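Local coordinates for protein backbone pilus subunit (Streptococcus pneumoniae, PDB 3RPK) that serves as the major pilin, probably linking head to tail into the pilus shaft anchored to the bacterial cell wall, at residues H15-T20 and A48-G53; S136-I141 and V155-T160; A338-D343 and V356-D361. All coordinates share one frame; numbering follows the deposited sequence.

Contact 1 (H15-T20 and A48-G53); sequences HKLLAT and AKEIAG
H15 and E50 meet through a side-chain hydrogen bond, ND1 of H15 giving its proton to OE1 of E50 at 2.6 Å. The carboxylate oxygen lies at the edge of the imidazole, close to the ring plane, yet the donor approaches from above the carboxylate, whose plane is turned 70° from the ring. E50 spans the gap because its CG is anti to the backbone N (chi1 -154°) and the chain runs extended from there. L17 crosses that chain, its CD2 3.7 Å from E50 CG. On the other face of the two strands, L18 leans across I51, with CB of L18 3.7 Å from CD1 of I51. A19 and A48 close the far end methyl to methyl.

Backbone bonds hold these side chains in place: L18 and K49 form a hydrogen-bonded pair (L18 N to K49 O 2.8 Å, returned by K49 N to L18 O), and I51 N reaches K16 O. Farther out, the H15 ring stacks on Y156, its NE2 bonds to H154, and L17 rests on helix 23-29. The K16 amine forms a salt bridge with E118 and hydrogen bonds to S136 O and N159 OD1. This short antiparallel strand pair of an Ig-like domain thus contributes K16 to a cluster completed by E118 of strand 112-118 and N159, consistent with the Lys-Asn-Glu isopeptide sites of pilin domains.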
loop_
_atom_site.group_PDB
_atom_site.type_symbol
_atom_site.label_atom_id
_atom_site.label_comp_id
_atom_site.label_asym_id
_atom_site.label_seq_id
_atom_site.Cartn_x
_atom_site.Cartn_y
_atom_site.Cartn_z
ATOM N N HIS A 15 5.133 -40.956 -8.822
ATOM C CA HIS A 15 3.896 -40.704 -8.093
ATOM C C HIS A 15 3.725 -39.236 -7.812
ATOM O O HIS A 15 4.591 -38.618 -7.203
ATOM C CB HIS A 15 3.906 -41.419 -6.750
ATOM C CG HIS A 15 4.077 -42.895 -6.836
ATOM N ND1 HIS A 15 2.994 -43.749 -6.771
ATOM C CD2 HIS A 15 5.210 -43.625 -6.915
ATOM C CE1 HIS A 15 3.497 -44.968 -6.833
ATOM N NE2 HIS A 15 4.827 -44.940 -6.929
ATOM N N LYS A 16 2.589 -38.684 -8.216
ATOM C CA LYS A 16 2.222 -37.313 -7.899
ATOM C C LYS A 16 1.307 -37.354 -6.642
ATOM O O LYS A 16 0.343 -38.123 -6.577
ATOM C CB LYS A 16 1.524 -36.635 -9.092
ATOM C CG LYS A 16 0.968 -35.248 -8.764
ATOM C CD LYS A 16 1.984 -34.176 -8.976
ATOM C CE LYS A 16 1.463 -32.850 -8.534
ATOM N NZ LYS A 16 2.406 -31.775 -8.947
ATOM N N LEU A 17 1.637 -36.553 -5.646
ATOM C CA LEU A 17 0.860 -36.493 -4.417
ATOM C C LEU A 17 0.466 -35.074 -4.087
ATOM O O LEU A 17 1.162 -34.124 -4.453
ATOM C CB LEU A 17 1.670 -37.038 -3.228
ATOM C CG LEU A 17 2.308 -38.421 -3.342
ATOM C CD1 LEU A 17 3.350 -38.600 -2.269
ATOM C CD2 LEU A 17 1.256 -39.558 -3.302
ATOM N N LEU A 18 -0.663 -34.933 -3.385
ATOM C CA LEU A 18 -1.108 -33.662 -2.842
ATOM C C LEU A 18 -1.181 -33.931 -1.365
ATOM O O LEU A 18 -2.080 -34.632 -0.889
ATOM C CB LEU A 18 -2.428 -33.142 -3.416
ATOM C CG LEU A 18 -2.344 -32.319 -4.707
ATOM C CD1 LEU A 18 -3.718 -31.773 -5.080
ATOM C CD2 LEU A 18 -1.300 -31.177 -4.617
ATOM N N ALA A 19 -0.127 -33.527 -0.670
ATOM C CA ALA A 19 0.004 -33.746 0.755
ATOM C C ALA A 19 0.520 -32.507 1.438
ATOM O O ALA A 19 0.961 -31.548 0.796
ATOM C CB ALA A 19 0.929 -34.927 1.017
ATOM N N THR A 20 0.436 -32.525 2.750
ATOM C CA THR A 20 0.902 -31.448 3.593
ATOM C C THR A 20 2.399 -31.694 3.777
ATOM O O THR A 20 2.864 -32.806 3.523
ATOM C CB THR A 20 0.162 -31.523 4.956
ATOM O OG1 THR A 20 0.713 -32.576 5.751
ATOM C CG2 THR A 20 -1.331 -31.747 4.807
ATOM N N ALA A 48 -2.697 -37.725 2.974
ATOM C CA ALA A 48 -1.974 -37.577 1.700
ATOM C C ALA A 48 -2.711 -38.298 0.577
ATOM O O ALA A 48 -3.073 -39.457 0.721
ATOM C CB ALA A 48 -0.558 -38.125 1.827
ATOM N N LYS A 49 -2.967 -37.613 -0.520
ATOM C CA LYS A 49 -3.680 -38.236 -1.626
ATOM C C LYS A 49 -2.885 -38.274 -2.922
ATOM O O LYS A 49 -2.184 -37.313 -3.257
ATOM C CB LYS A 49 -5.095 -37.683 -1.797
ATOM C CG LYS A 49 -5.189 -36.199 -2.085
ATOM C CD LYS A 49 -6.395 -35.593 -1.392
ATOM C CE LYS A 49 -6.029 -34.931 -0.082
ATOM N NZ LYS A 49 -7.197 -34.258 0.540
ATOM N N GLU A 50 -2.936 -39.438 -3.599
ATOM C CA GLU A 50 -2.237 -39.704 -4.849
ATOM C C GLU A 50 -3.128 -39.228 -5.984
ATOM O O GLU A 50 -4.362 -39.391 -5.949
ATOM C CB GLU A 50 -1.876 -41.195 -4.985
ATOM C CG GLU A 50 -0.662 -41.451 -5.865
ATOM C CD GLU A 50 -0.096 -42.860 -5.861
ATOM O OE1 GLU A 50 0.424 -43.293 -6.916
ATOM O OE2 GLU A 50 -0.162 -43.532 -4.807
ATOM N N ILE A 51 -2.499 -38.596 -6.973
ATOM C CA ILE A 51 -3.209 -38.002 -8.080
ATOM C C ILE A 51 -2.836 -38.595 -9.404
ATOM O O ILE A 51 -1.661 -38.758 -9.708
ATOM C CB ILE A 51 -3.099 -36.457 -7.982
ATOM C CG1 ILE A 51 -4.196 -35.912 -7.048
ATOM C CG2 ILE A 51 -3.207 -35.770 -9.330
ATOM C CD1 ILE A 51 -3.798 -35.658 -5.691
ATOM N N ALA A 52 -3.868 -38.916 -10.190
ATOM C CA ALA A 52 -3.808 -39.454 -11.541
ATOM C C ALA A 52 -3.972 -38.323 -12.565
ATOM O O ALA A 52 -4.559 -37.280 -12.257
ATOM C CB ALA A 52 -4.919 -40.469 -11.726
ATOM N N GLY A 53 -3.482 -38.560 -13.780
ATOM C CA GLY A 53 -3.575 -37.623 -14.894
ATOM C C GLY A 53 -2.438 -36.633 -14.974
ATOM O O GLY A 53 -2.515 -35.669 -15.733
#

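Contact 2 (S136-I141 and V155-T160)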
loop_
_atom_site.group_PDB
_atom_site.type_symbol
_atom_site.label_atom_id
_atom_site.label_comp_id
_atom_site.label_asym_id
_atom_site.label_seq_id
_atom_site.Cartn_x
_atom_site.Cartn_y
_atom_site.Cartn_z
ATOM N N SER A 136 -0.329 -27.653 -7.264
ATOM C CA SER A 136 0.933 -27.022 -7.625
ATOM C C SER A 136 1.790 -28.018 -8.404
ATOM O O SER A 136 1.821 -29.198 -8.033
ATOM C CB SER A 136 1.673 -26.583 -6.364
ATOM O OG SER A 136 2.354 -25.361 -6.588
ATOM N N LYS A 137 2.486 -27.548 -9.476
ATOM C CA LYS A 137 3.392 -28.355 -10.305
ATOM C C LYS A 137 4.536 -28.905 -9.448
ATOM O O LYS A 137 4.872 -28.294 -8.447
ATOM C CB LYS A 137 3.919 -27.558 -11.518
ATOM C CG LYS A 137 4.602 -26.235 -11.175
ATOM C CD LYS A 137 5.212 -25.533 -12.377
ATOM C CE LYS A 137 4.244 -25.125 -13.470
ATOM N NZ LYS A 137 3.162 -24.240 -12.963
ATOM N N ALA A 138 5.103 -30.063 -9.802
ATOM C CA ALA A 138 6.171 -30.666 -9.011
ATOM C C ALA A 138 7.549 -30.076 -9.243
ATOM O O ALA A 138 7.887 -29.622 -10.350
ATOM C CB ALA A 138 6.211 -32.159 -9.245
ATOM N N VAL A 139 8.373 -30.149 -8.192
ATOM C CA VAL A 139 9.765 -29.726 -8.220
ATOM C C VAL A 139 10.445 -30.737 -9.144
ATOM O O VAL A 139 10.152 -31.933 -8.988
ATOM C CB VAL A 139 10.362 -29.687 -6.777
ATOM C CG1 VAL A 139 11.882 -29.787 -6.770
ATOM C CG2 VAL A 139 9.922 -28.427 -6.049
ATOM N N PRO A 140 11.245 -30.300 -10.164
ATOM C CA PRO A 140 11.904 -31.282 -11.065
ATOM C C PRO A 140 12.738 -32.340 -10.307
ATOM O O PRO A 140 13.377 -32.033 -9.281
ATOM C CB PRO A 140 12.748 -30.419 -12.018
ATOM C CG PRO A 140 12.228 -29.061 -11.870
ATOM C CD PRO A 140 11.674 -28.926 -10.484
ATOM N N ILE A 141 12.653 -33.604 -10.783
ATOM C CA ILE A 141 13.287 -34.780 -10.176
ATOM C C ILE A 141 14.624 -35.066 -10.848
ATOM O O ILE A 141 14.652 -35.470 -12.011
ATOM C CB ILE A 141 12.337 -36.010 -10.247
ATOM C CG1 ILE A 141 11.000 -35.751 -9.568
ATOM C CG2 ILE A 141 12.970 -37.239 -9.688
ATOM C CD1 ILE A 141 9.847 -35.472 -10.586
ATOM N N VAL A 155 9.457 -43.004 -7.422
ATOM C CA VAL A 155 9.914 -41.676 -7.076
ATOM C C VAL A 155 8.743 -40.780 -6.659
ATOM O O VAL A 155 7.694 -40.785 -7.309
ATOM C CB VAL A 155 10.963 -41.090 -8.075
ATOM C CG1 VAL A 155 10.373 -40.829 -9.456
ATOM C CG2 VAL A 155 11.633 -39.841 -7.516
ATOM N N TYR A 156 8.893 -40.127 -5.490
ATOM C CA TYR A 156 7.875 -39.289 -4.844
ATOM C C TYR A 156 8.327 -37.816 -4.793
ATOM O O TYR A 156 8.885 -37.377 -3.782
ATOM C CB TYR A 156 7.559 -39.843 -3.428
ATOM C CG TYR A 156 6.947 -41.233 -3.438
ATOM C CD1 TYR A 156 5.570 -41.409 -3.437
ATOM C CD2 TYR A 156 7.748 -42.371 -3.484
ATOM C CE1 TYR A 156 5.003 -42.684 -3.456
ATOM C CE2 TYR A 156 7.194 -43.649 -3.545
ATOM C CZ TYR A 156 5.817 -43.805 -3.509
ATOM O OH TYR A 156 5.234 -45.059 -3.539
ATOM N N PRO A 157 8.133 -37.031 -5.873
ATOM C CA PRO A 157 8.601 -35.639 -5.846
ATOM C C PRO A 157 7.770 -34.716 -4.971
ATOM O O PRO A 157 6.596 -35.001 -4.690
ATOM C CB PRO A 157 8.533 -35.204 -7.308
ATOM C CG PRO A 157 7.515 -36.074 -7.924
ATOM C CD PRO A 157 7.507 -37.366 -7.170
ATOM N N LYS A 158 8.406 -33.610 -4.532
ATOM C CA LYS A 158 7.781 -32.557 -3.745
ATOM C C LYS A 158 7.230 -31.573 -4.766
ATOM O O LYS A 158 7.728 -31.513 -5.896
ATOM C CB LYS A 158 8.777 -31.882 -2.773
ATOM C CG LYS A 158 10.263 -32.026 -3.144
ATOM C CD LYS A 158 11.162 -31.041 -2.365
ATOM C CE LYS A 158 12.482 -30.738 -3.043
ATOM N NZ LYS A 158 13.482 -31.835 -2.879
ATOM N N ASN A 159 6.138 -30.895 -4.414
ATOM C CA ASN A 159 5.518 -29.942 -5.315
ATOM C C ASN A 159 6.079 -28.597 -4.984
ATOM O O ASN A 159 6.653 -28.405 -3.909
ATOM C CB ASN A 159 3.993 -29.913 -5.164
ATOM C CG ASN A 159 3.258 -31.208 -5.406
ATOM O OD1 ASN A 159 3.769 -32.042 -6.295
ATOM N ND2 ASN A 159 2.206 -31.463 -4.800
ATOM N N THR A 160 5.890 -27.650 -5.903
ATOM C CA THR A 160 6.324 -26.274 -5.759
ATOM C C THR A 160 5.439 -25.521 -4.753
ATOM O O THR A 160 4.378 -25.989 -4.324
ATOM C CB THR A 160 6.405 -25.585 -7.115
ATOM O OG1 THR A 160 5.101 -25.556 -7.695
ATOM C CG2 THR A 160 7.424 -26.253 -8.062
#
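K137 and T160 join two extended loops of the Ig-like N-terminal domain: 136-141 leads into strand 141-145, and the loop at 155-160 follows strand 152-155. The second carries the sequence YPKN, which matches the pilin motif; its exposed K158 is probably the lysine that sortase links to the next subunit. The chains run roughly antiparallel but are bridged just once, where A138 lies against N159 with their CA atoms 3.8 Å apart.

Backbone hydrogen bonds flank that bridge. T160 N donates to K137 O at 2.8 Å, and V139 N donates to K158 O, approaching in the plane of that carbonyl.

Apolar contacts gather at the strand end. I141 turns its CG1 branch onto the P157 ring, 3.4 Å from CB, while its terminal CD1 approaches CB and CG of the same ring obliquely. The other branch goes to V155: CG2 of I141 is 3.6 Å from CG2 of V155. Behind this pair stands I116 of strand 112-118, touched by both. Toward the other end, CG2 of V139 and CG2 of T160 are 3.9 Å apart, and CG1 of V139 meets the aliphatic CE of K158.

Polar side chains take over at the S136 end. The amide of N159 lies beside S136 O, but its ND2 donates a hydrogen bond to L17 O, tying this loop to strand 11-18. S136 OG sits close to both the hydroxyl and the carbonyl of T160. With T160 OG1 placed between its own N and carbonyl carbon (chi1 62°), K137 O receives a second bond, from T160 OG1, at 2.8 Å.

Contact 3 (A338-D343 and V356-D361); sequences AEATFD and VTLTTD
F342 packs against V356 and L358 on the buried face of a beta hairpin. Its CB touches CG2 of V356 at 3.6 Å, and the ring then carries the contact on, CE1 coming to 3.7 Å from CD1 of L358. Both methyl groups approach the ring obliquely. With CG of F342 anti to its own carbonyl carbon (chi1 -53°), the ring, which stands out from the sheet, is tilted back toward the A340 end, where CE1 meets L358. A340 shares this face, its CB facing the CB of L358 more loosely, at 4.3 Å.

The backbones between them follow antiparallel register. F342 and V356 are a hydrogen-bonded pair, with F342 N to V356 O at 2.7 Å and V356 N returning to F342 O. A340 and L358 form the next such pair: L358 N donates to A340 O in a nearly straight bond, whereas A340 N to L358 O is weak, long at 3.3 Å and bent (128° at the hydrogen). Between the two pairs, T341 and T357 form a non-hydrogen-bonded pair whose side chains stand side by side on the opposite face, pointing the same way. Here the T357 methyl CG2 fits against both branches of T341, lying 3.4 Å from OG1. Next to this pair the extended E339 side chain crosses T357, OE1 nearest its CB, and E339 CG passes L358 O at 3.6 Å.

Strand 340-346 is the middle of a three-stranded antiparallel sheet, with 352-358 on one flank and 376-381 on the other, where T341 bonds to R381 through the backbone and D343 forms a salt bridge to the same arginine. The apolar face turns toward the second sheet of the domain: F342 lies on L322 and K324 of strand 320-328, and V356 and L358 reach V365 of strand 364-367.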
loop_
_atom_site.group_PDB
_atom_site.type_symbol
_atom_site.label_atom_id
_atom_site.label_comp_id
_atom_site.label_asym_id
_atom_site.label_seq_id
_atom_site.Cartn_x
_atom_site.Cartn_y
_atom_site.Cartn_z
ATOM N N ALA A 338 24.386 -8.780 1.201
ATOM C CA ALA A 338 24.448 -8.430 -0.206
ATOM C C ALA A 338 24.369 -6.932 -0.426
ATOM O O ALA A 338 24.281 -6.152 0.533
ATOM C CB ALA A 338 23.312 -9.113 -0.953
ATOM N N GLU A 339 24.391 -6.529 -1.707
ATOM C CA GLU A 339 24.243 -5.148 -2.111
ATOM C C GLU A 339 22.733 -4.888 -2.003
ATOM O O GLU A 339 21.946 -5.461 -2.775
ATOM C CB GLU A 339 24.731 -4.990 -3.557
ATOM C CG GLU A 339 25.603 -3.773 -3.774
ATOM C CD GLU A 339 25.812 -3.432 -5.234
ATOM O OE1 GLU A 339 25.389 -2.328 -5.646
ATOM O OE2 GLU A 339 26.381 -4.273 -5.969
ATOM N N ALA A 340 22.327 -4.125 -0.984
ATOM C CA ALA A 340 20.929 -3.792 -0.730
ATOM C C ALA A 340 20.543 -2.600 -1.594
ATOM O O ALA A 340 21.175 -1.555 -1.488
ATOM C CB ALA A 340 20.741 -3.462 0.746
ATOM N N THR A 341 19.543 -2.756 -2.475
ATOM C CA THR A 341 19.004 -1.671 -3.328
ATOM C C THR A 341 17.643 -1.256 -2.724
ATOM O O THR A 341 16.885 -2.106 -2.235
ATOM C CB THR A 341 18.853 -2.132 -4.810
ATOM O OG1 THR A 341 20.098 -2.631 -5.286
ATOM C CG2 THR A 341 18.362 -1.031 -5.739
ATOM N N PHE A 342 17.348 0.043 -2.750
ATOM C CA PHE A 342 16.098 0.598 -2.240
ATOM C C PHE A 342 15.518 1.559 -3.248
ATOM O O PHE A 342 16.259 2.177 -4.028
ATOM C CB PHE A 342 16.313 1.356 -0.915
ATOM C CG PHE A 342 17.026 0.564 0.140
ATOM C CD1 PHE A 342 18.416 0.498 0.164
ATOM C CD2 PHE A 342 16.318 -0.096 1.130
ATOM C CE1 PHE A 342 19.068 -0.265 1.118
ATOM C CE2 PHE A 342 16.976 -0.848 2.097
ATOM C CZ PHE A 342 18.340 -0.951 2.065
ATOM N N ASP A 343 14.183 1.713 -3.193
ATOM C CA ASP A 343 13.453 2.686 -3.985
ATOM C C ASP A 343 12.970 3.780 -3.035
ATOM O O ASP A 343 12.269 3.487 -2.054
ATOM C CB ASP A 343 12.247 2.052 -4.713
ATOM C CG ASP A 343 12.581 0.919 -5.662
ATOM O OD1 ASP A 343 13.258 1.181 -6.684
ATOM O OD2 ASP A 343 12.121 -0.229 -5.409
ATOM N N VAL A 356 18.524 4.000 -4.577
ATOM C CA VAL A 356 19.718 3.946 -3.747
ATOM C C VAL A 356 20.176 2.512 -3.594
ATOM O O VAL A 356 19.371 1.589 -3.629
ATOM C CB VAL A 356 19.627 4.713 -2.387
ATOM C CG1 VAL A 356 19.179 6.155 -2.584
ATOM C CG2 VAL A 356 18.736 4.003 -1.370
ATOM N N THR A 357 21.489 2.333 -3.476
ATOM C CA THR A 357 22.155 1.046 -3.295
ATOM C C THR A 357 23.185 1.189 -2.164
ATOM O O THR A 357 23.985 2.129 -2.165
ATOM C CB THR A 357 22.842 0.588 -4.608
ATOM O OG1 THR A 357 23.771 1.590 -5.037
ATOM C CG2 THR A 357 21.849 0.282 -5.733
ATOM N N LEU A 358 23.132 0.294 -1.185
ATOM C CA LEU A 358 24.124 0.275 -0.127
ATOM C C LEU A 358 25.157 -0.736 -0.565
ATOM O O LEU A 358 24.793 -1.886 -0.833
ATOM C CB LEU A 358 23.533 -0.209 1.202
ATOM C CG LEU A 358 22.682 0.755 2.020
ATOM C CD1 LEU A 358 22.078 0.050 3.221
ATOM C CD2 LEU A 358 23.480 1.932 2.501
ATOM N N THR A 359 26.437 -0.340 -0.659
ATOM C CA THR A 359 27.457 -1.344 -0.948
ATOM C C THR A 359 27.739 -2.054 0.391
ATOM O O THR A 359 27.566 -1.476 1.460
ATOM C CB THR A 359 28.698 -0.769 -1.599
ATOM O OG1 THR A 359 29.297 0.161 -0.700
ATOM C CG2 THR A 359 28.404 -0.136 -2.942
ATOM N N THR A 360 28.141 -3.306 0.319
ATOM C CA THR A 360 28.410 -4.196 1.440
ATOM C C THR A 360 29.388 -3.668 2.525
ATOM O O THR A 360 29.519 -4.286 3.580
ATOM C CB THR A 360 28.622 -5.606 0.885
ATOM O OG1 THR A 360 28.074 -6.568 1.776
ATOM C CG2 THR A 360 30.049 -5.892 0.463
ATOM N N ASP A 361 30.017 -2.504 2.278
ATOM C CA ASP A 361 30.945 -1.796 3.166
ATOM C C ASP A 361 30.268 -0.589 3.868
ATOM O O ASP A 361 30.755 -0.105 4.897
ATOM C CB ASP A 361 32.218 -1.351 2.393
ATOM C CG ASP A 361 32.022 -0.831 0.960
ATOM O OD1 ASP A 361 31.823 -1.676 0.032
ATOM O OD2 ASP A 361 32.145 0.409 0.751
#

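In the fold
Contacts 1 and 2 belong to one neighbourhood, their centres about 10 Å apart, and touch directly. K16 NZ of contact 1 lies 2.8 Å from S136 O of contact 2, and L17 O is 2.9 Å from N159 ND2. K16 and N159 are probably the reactive pair of this domain's isopeptide site, with E118 beside them. As deposited they are not joined, K16 NZ being 3.0 Å from N159 OD1. The strand pair of contact 1 thus presents the lysine and the loops of contact 2 the asparagine. Contact 3 is remote, in another Ig-like domain, its centre about 43 Å from that of contact 1 and 35 Å from that of contact 2.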